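Local coordinates for type III effector Xcv3220-like C-terminal domain-containing protein (Xanthomonas campestris pv. vesicatoria, PDB 4FC9) that is a type III effector secreted into plant host cells and probably acts as an E3 ubiquitin ligase through its all-helical, bilobal C-terminal domain, at residues 34-45 with 159-170. Numbering follows the deposited sequence.
Sequences LERIEDTAQAML and VQMWKTRELIVH
Leu34 to Leu45 and Val159 to His170 are helical segments packed nearly antiparallel, their axes 9.6 Å apart at closest approach with N-to-C directions at 169°; the backbones come nearest where small Ala41 faces Lys163. Trp162 is a knob set among Ile37, Thr40, Ala41 and Met44. The Trp162 indole, its CG anti to the backbone N (chi1 -175°), reaches segment 34-45, where SE of selenomethionine Met44 lies over one face, 3.9 Å from the centroid of the indole six-membered ring. This Met-aromatic contact is extended by the bend at chi3 of Met44 (73°), which carries CE over the five-membered ring. Glu166 CG lies against the opposite indole face, while the Ile37 carbonyl oxygen meets the ring edge in plane, 3.8 Å from Trp162 CZ3. Contacts on both faces and this edge probably limit the indole's rotation. Thr40 adds its methyl, CG2 being 3.6 Å from Trp162 CH2; its hydroxyl instead donates to Arg36 O within its own helix.

A second knob, from the other helix, is Ile37, lodged among Lys163, Glu166, Leu167 and His170, with CD1 3.5 Å from Glu166 O. One end of the interface is closed by Leu34, whose CG sits over the His170 imidazole in a CH-pi contact, 3.5 Å from the ring centroid. His170 ND1 is hydrogen-bonded to Glu27, probably helping to orient the ring. Toward the other end, Val159 CG1 lies 3.6 Å from Met44 CB and also touches Leu45. Along the flank, Lys163 NZ forms a salt bridge to Glu38 OE1 at 2.8 Å, meeting that oxygen's syn lone pair. Knobs-into-holes packing thus joins helices 32-49 and 152-171, distant in sequence, as an antiparallel helix pair within the all-helical XopL C-terminal domain.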
loop_
_atom_site.group_PDB
_atom_site.type_symbol
_atom_site.label_atom_id
_atom_site.label_comp_id
_atom_site.label_asym_id
_atom_site.label_seq_id
_atom_site.Cartn_x
_atom_site.Cartn_y
_atom_site.Cartn_z
ATOM N N LEU A 34 12.248 2.695 -9.317
ATOM C CA LEU A 34 11.825 2.786 -7.927
ATOM C C LEU A 34 11.533 4.218 -7.515
ATOM O O LEU A 34 10.621 4.470 -6.733
ATOM C CB LEU A 34 12.902 2.223 -7.009
ATOM C CG LEU A 34 12.929 0.707 -6.903
ATOM C CD1 LEU A 34 14.166 0.273 -6.150
ATOM C CD2 LEU A 34 11.670 0.212 -6.214
ATOM N N GLU A 35 12.322 5.154 -8.022
ATOM C CA GLU A 35 12.104 6.550 -7.686
ATOM C C GLU A 35 10.764 7.006 -8.257
ATOM O O GLU A 35 10.015 7.736 -7.613
ATOM C CB GLU A 35 13.250 7.426 -8.191
ATOM C CG GLU A 35 13.161 8.847 -7.684
ATOM C CD GLU A 35 14.493 9.554 -7.679
ATOM O OE1 GLU A 35 15.507 8.927 -8.049
ATOM O OE2 GLU A 35 14.525 10.744 -7.299
ATOM N N ARG A 36 10.459 6.538 -9.461
ATOM C CA ARG A 36 9.211 6.869 -10.130
ATOM C C ARG A 36 7.998 6.317 -9.381
ATOM O O ARG A 36 6.960 6.976 -9.301
ATOM C CB ARG A 36 9.242 6.349 -11.565
ATOM C CG ARG A 36 7.944 6.522 -12.335
ATOM C CD ARG A 36 8.175 6.431 -13.847
ATOM N NE ARG A 36 8.914 5.229 -14.246
ATOM C CZ ARG A 36 10.195 5.217 -14.608
ATOM N NH1 ARG A 36 10.779 4.077 -14.951
ATOM N NH2 ARG A 36 10.895 6.344 -14.626
ATOM N N ILE A 37 8.125 5.111 -8.836
ATOM C CA ILE A 37 7.054 4.540 -8.028
ATOM C C ILE A 37 6.806 5.434 -6.816
ATOM O O ILE A 37 5.664 5.780 -6.504
ATOM C CB ILE A 37 7.388 3.111 -7.568
ATOM C CG1 ILE A 37 7.492 2.185 -8.783
ATOM C CG2 ILE A 37 6.344 2.604 -6.589
ATOM C CD1 ILE A 37 8.002 0.799 -8.459
ATOM N N GLU A 38 7.886 5.820 -6.148
ATOM C CA GLU A 38 7.796 6.702 -4.997
ATOM C C GLU A 38 7.194 8.059 -5.351
ATOM O O GLU A 38 6.300 8.539 -4.662
ATOM C CB GLU A 38 9.170 6.902 -4.359
ATOM C CG GLU A 38 9.747 5.667 -3.684
ATOM C CD GLU A 38 8.940 5.208 -2.483
ATOM O OE1 GLU A 38 8.126 5.993 -1.946
ATOM O OE2 GLU A 38 9.124 4.047 -2.072
ATOM N N ASP A 39 7.687 8.679 -6.417
ATOM C CA ASP A 39 7.226 10.016 -6.780
ATOM C C ASP A 39 5.752 9.997 -7.155
ATOM O O ASP A 39 4.997 10.898 -6.789
ATOM C CB ASP A 39 8.065 10.592 -7.916
ATOM C CG ASP A 39 9.501 10.868 -7.501
ATOM O OD1 ASP A 39 9.758 11.000 -6.285
ATOM O OD2 ASP A 39 10.373 10.956 -8.388
ATOM N N THR A 40 5.346 8.957 -7.871
ATOM C CA THR A 40 3.954 8.793 -8.264
ATOM C C THR A 40 3.061 8.551 -7.048
ATOM O O THR A 40 2.009 9.176 -6.903
ATOM C CB THR A 40 3.790 7.636 -9.269
ATOM O OG1 THR A 40 4.487 7.949 -10.480
ATOM C CG2 THR A 40 2.323 7.393 -9.584
ATOM N N ALA A 41 3.480 7.640 -6.178
ATOM C CA ALA A 41 2.722 7.354 -4.968
ATOM C C ALA A 41 2.494 8.638 -4.181
ATOM O O ALA A 41 1.391 8.902 -3.714
ATOM C CB ALA A 41 3.438 6.314 -4.114
ATOM N N GLN A 42 3.537 9.450 -4.071
ATOM C CA GLN A 42 3.459 10.723 -3.363
ATOM C C GLN A 42 2.461 11.667 -4.021
ATOM O O GLN A 42 1.687 12.330 -3.336
ATOM C CB GLN A 42 4.838 11.379 -3.310
ATOM C CG GLN A 42 4.966 12.519 -2.316
ATOM C CD GLN A 42 6.389 13.066 -2.233
ATOM O OE1 GLN A 42 7.053 12.953 -1.201
ATOM N NE2 GLN A 42 6.860 13.665 -3.321
ATOM N N ALA A 43 2.488 11.728 -5.351
ATOM C CA ALA A 43 1.555 12.555 -6.111
ATOM C C ALA A 43 0.110 12.113 -5.886
ATOM O O ALA A 43 -0.789 12.941 -5.745
ATOM C CB ALA A 43 1.895 12.506 -7.590
HETATM N N MSE A 44 -0.101 10.800 -5.858
HETATM C CA MSE A 44 -1.421 10.234 -5.609
HETATM C C MSE A 44 -1.914 10.591 -4.216
HETATM O O MSE A 44 -3.075 10.970 -4.039
HETATM C CB MSE A 44 -1.390 8.717 -5.784
HETATM C CG MSE A 44 -1.160 8.286 -7.217
HETATM SE SE MSE A 44 -0.764 6.398 -7.404
HETATM C CE MSE A 44 -2.531 5.653 -7.054
ATOM N N LEU A 45 -1.025 10.471 -3.235
ATOM C CA LEU A 45 -1.338 10.851 -1.861
ATOM C C LEU A 45 -1.691 12.321 -1.798
ATOM O O LEU A 45 -2.628 12.712 -1.106
ATOM C CB LEU A 45 -0.149 10.588 -0.945
ATOM C CG LEU A 45 0.056 9.139 -0.546
ATOM C CD1 LEU A 45 1.214 9.046 0.424
ATOM C CD2 LEU A 45 -1.220 8.600 0.068
ATOM N N VAL A 159 -3.968 4.061 -2.182
ATOM C CA VAL A 159 -2.704 4.553 -2.729
ATOM C C VAL A 159 -1.535 3.777 -2.134
ATOM O O VAL A 159 -0.585 3.434 -2.841
ATOM C CB VAL A 159 -2.519 6.069 -2.484
ATOM C CG1 VAL A 159 -1.134 6.516 -2.935
ATOM C CG2 VAL A 159 -3.593 6.867 -3.202
ATOM N N GLN A 160 -1.617 3.489 -0.836
ATOM C CA GLN A 160 -0.622 2.648 -0.171
ATOM C C GLN A 160 -0.480 1.326 -0.888
ATOM O O GLN A 160 0.632 0.865 -1.138
ATOM C CB GLN A 160 -1.011 2.361 1.280
ATOM C CG GLN A 160 -0.556 3.397 2.270
ATOM C CD GLN A 160 -0.428 2.830 3.665
ATOM O OE1 GLN A 160 -1.352 2.203 4.172
ATOM N NE2 GLN A 160 0.723 3.033 4.287
HETATM N N MSE A 161 -1.614 0.712 -1.206
HETATM C CA MSE A 161 -1.589 -0.573 -1.873
HETATM C C MSE A 161 -1.072 -0.450 -3.295
HETATM O O MSE A 161 -0.435 -1.372 -3.809
HETATM C CB MSE A 161 -2.956 -1.246 -1.874
HETATM C CG MSE A 161 -2.827 -2.688 -2.336
HETATM SE SE MSE A 161 -4.442 -3.653 -2.515
HETATM C CE MSE A 161 -3.753 -5.119 -3.619
ATOM N N TRP A 162 -1.335 0.689 -3.929
ATOM C CA TRP A 162 -0.798 0.904 -5.260
ATOM C C TRP A 162 0.719 0.852 -5.211
ATOM O O TRP A 162 1.347 0.172 -6.019
ATOM C CB TRP A 162 -1.256 2.227 -5.862
ATOM C CG TRP A 162 -0.777 2.369 -7.276
ATOM C CD1 TRP A 162 -1.421 1.955 -8.407
ATOM C CD2 TRP A 162 0.469 2.931 -7.708
ATOM N NE1 TRP A 162 -0.662 2.242 -9.516
ATOM C CE2 TRP A 162 0.503 2.841 -9.114
ATOM C CE3 TRP A 162 1.554 3.511 -7.041
ATOM C CZ2 TRP A 162 1.583 3.309 -9.865
ATOM C CZ3 TRP A 162 2.623 3.977 -7.788
ATOM C CH2 TRP A 162 2.630 3.872 -9.185
ATOM N N LYS A 163 1.304 1.562 -4.252
ATOM C CA LYS A 163 2.746 1.521 -4.066
ATOM C C LYS A 163 3.210 0.105 -3.765
ATOM O O LYS A 163 4.175 -0.369 -4.354
ATOM C CB LYS A 163 3.187 2.453 -2.945
ATOM C CG LYS A 163 4.666 2.344 -2.639
ATOM C CD LYS A 163 5.218 3.654 -2.131
ATOM C CE LYS A 163 5.636 3.544 -0.685
ATOM N NZ LYS A 163 6.244 4.817 -0.205
ATOM N N THR A 164 2.507 -0.566 -2.859
ATOM C CA THR A 164 2.852 -1.930 -2.459
ATOM C C THR A 164 2.947 -2.883 -3.647
ATOM O O THR A 164 3.925 -3.611 -3.784
ATOM C CB THR A 164 1.847 -2.492 -1.432
ATOM O OG1 THR A 164 1.983 -1.782 -0.197
ATOM C CG2 THR A 164 2.109 -3.967 -1.182
ATOM N N ARG A 165 1.935 -2.872 -4.509
ATOM C CA ARG A 165 1.907 -3.784 -5.647
ATOM C C ARG A 165 2.957 -3.411 -6.694
ATOM O O ARG A 165 3.506 -4.280 -7.369
ATOM C CB ARG A 165 0.497 -3.875 -6.259
ATOM C CG ARG A 165 0.022 -2.621 -6.965
ATOM C CD ARG A 165 -1.490 -2.622 -7.201
ATOM N NE ARG A 165 -1.966 -3.714 -8.053
ATOM C CZ ARG A 165 -1.891 -3.726 -9.383
ATOM N NH1 ARG A 165 -1.331 -2.716 -10.034
ATOM N NH2 ARG A 165 -2.366 -4.757 -10.064
ATOM N N GLU A 166 3.260 -2.122 -6.810
ATOM C CA GLU A 166 4.299 -1.688 -7.732
ATOM C C GLU A 166 5.698 -2.048 -7.216
ATOM O O GLU A 166 6.597 -2.343 -8.002
ATOM C CB GLU A 166 4.180 -0.190 -8.032
ATOM C CG GLU A 166 2.888 0.191 -8.758
ATOM C CD GLU A 166 2.689 -0.574 -10.055
ATOM O OE1 GLU A 166 3.629 -0.591 -10.878
ATOM O OE2 GLU A 166 1.600 -1.161 -10.247
ATOM N N LEU A 167 5.879 -2.035 -5.899
ATOM C CA LEU A 167 7.146 -2.467 -5.310
ATOM C C LEU A 167 7.346 -3.977 -5.474
ATOM O O LEU A 167 8.461 -4.444 -5.720
ATOM C CB LEU A 167 7.243 -2.054 -3.836
ATOM C CG LEU A 167 7.405 -0.555 -3.552
ATOM C CD1 LEU A 167 7.314 -0.269 -2.062
ATOM C CD2 LEU A 167 8.717 -0.023 -4.112
ATOM N N ILE A 168 6.260 -4.735 -5.347
ATOM C CA ILE A 168 6.295 -6.177 -5.572
ATOM C C ILE A 168 6.724 -6.500 -7.002
ATOM O O ILE A 168 7.581 -7.356 -7.220
ATOM C CB ILE A 168 4.926 -6.829 -5.263
ATOM C CG1 ILE A 168 4.682 -6.851 -3.753
ATOM C CG2 ILE A 168 4.860 -8.235 -5.826
ATOM C CD1 ILE A 168 3.265 -7.212 -3.357
ATOM N N VAL A 169 6.144 -5.794 -7.970
ATOM C CA VAL A 169 6.445 -6.022 -9.382
ATOM C C VAL A 169 7.854 -5.565 -9.760
ATOM O O VAL A 169 8.497 -6.150 -10.628
ATOM C CB VAL A 169 5.397 -5.346 -10.288
ATOM C CG1 VAL A 169 5.797 -5.424 -11.755
ATOM C CG2 VAL A 169 4.040 -5.989 -10.071
ATOM N N HIS A 170 8.344 -4.527 -9.097
ATOM C CA HIS A 170 9.709 -4.096 -9.342
ATOM C C HIS A 170 10.686 -5.175 -8.898
ATOM O O HIS A 170 11.666 -5.474 -9.586
ATOM C CB HIS A 170 10.021 -2.798 -8.608
ATOM C CG HIS A 170 11.364 -2.241 -8.951
ATOM N ND1 HIS A 170 12.506 -2.578 -8.260
ATOM C CD2 HIS A 170 11.755 -1.402 -9.941
ATOM C CE1 HIS A 170 13.542 -1.959 -8.800
ATOM N NE2 HIS A 170 13.111 -1.236 -9.819
#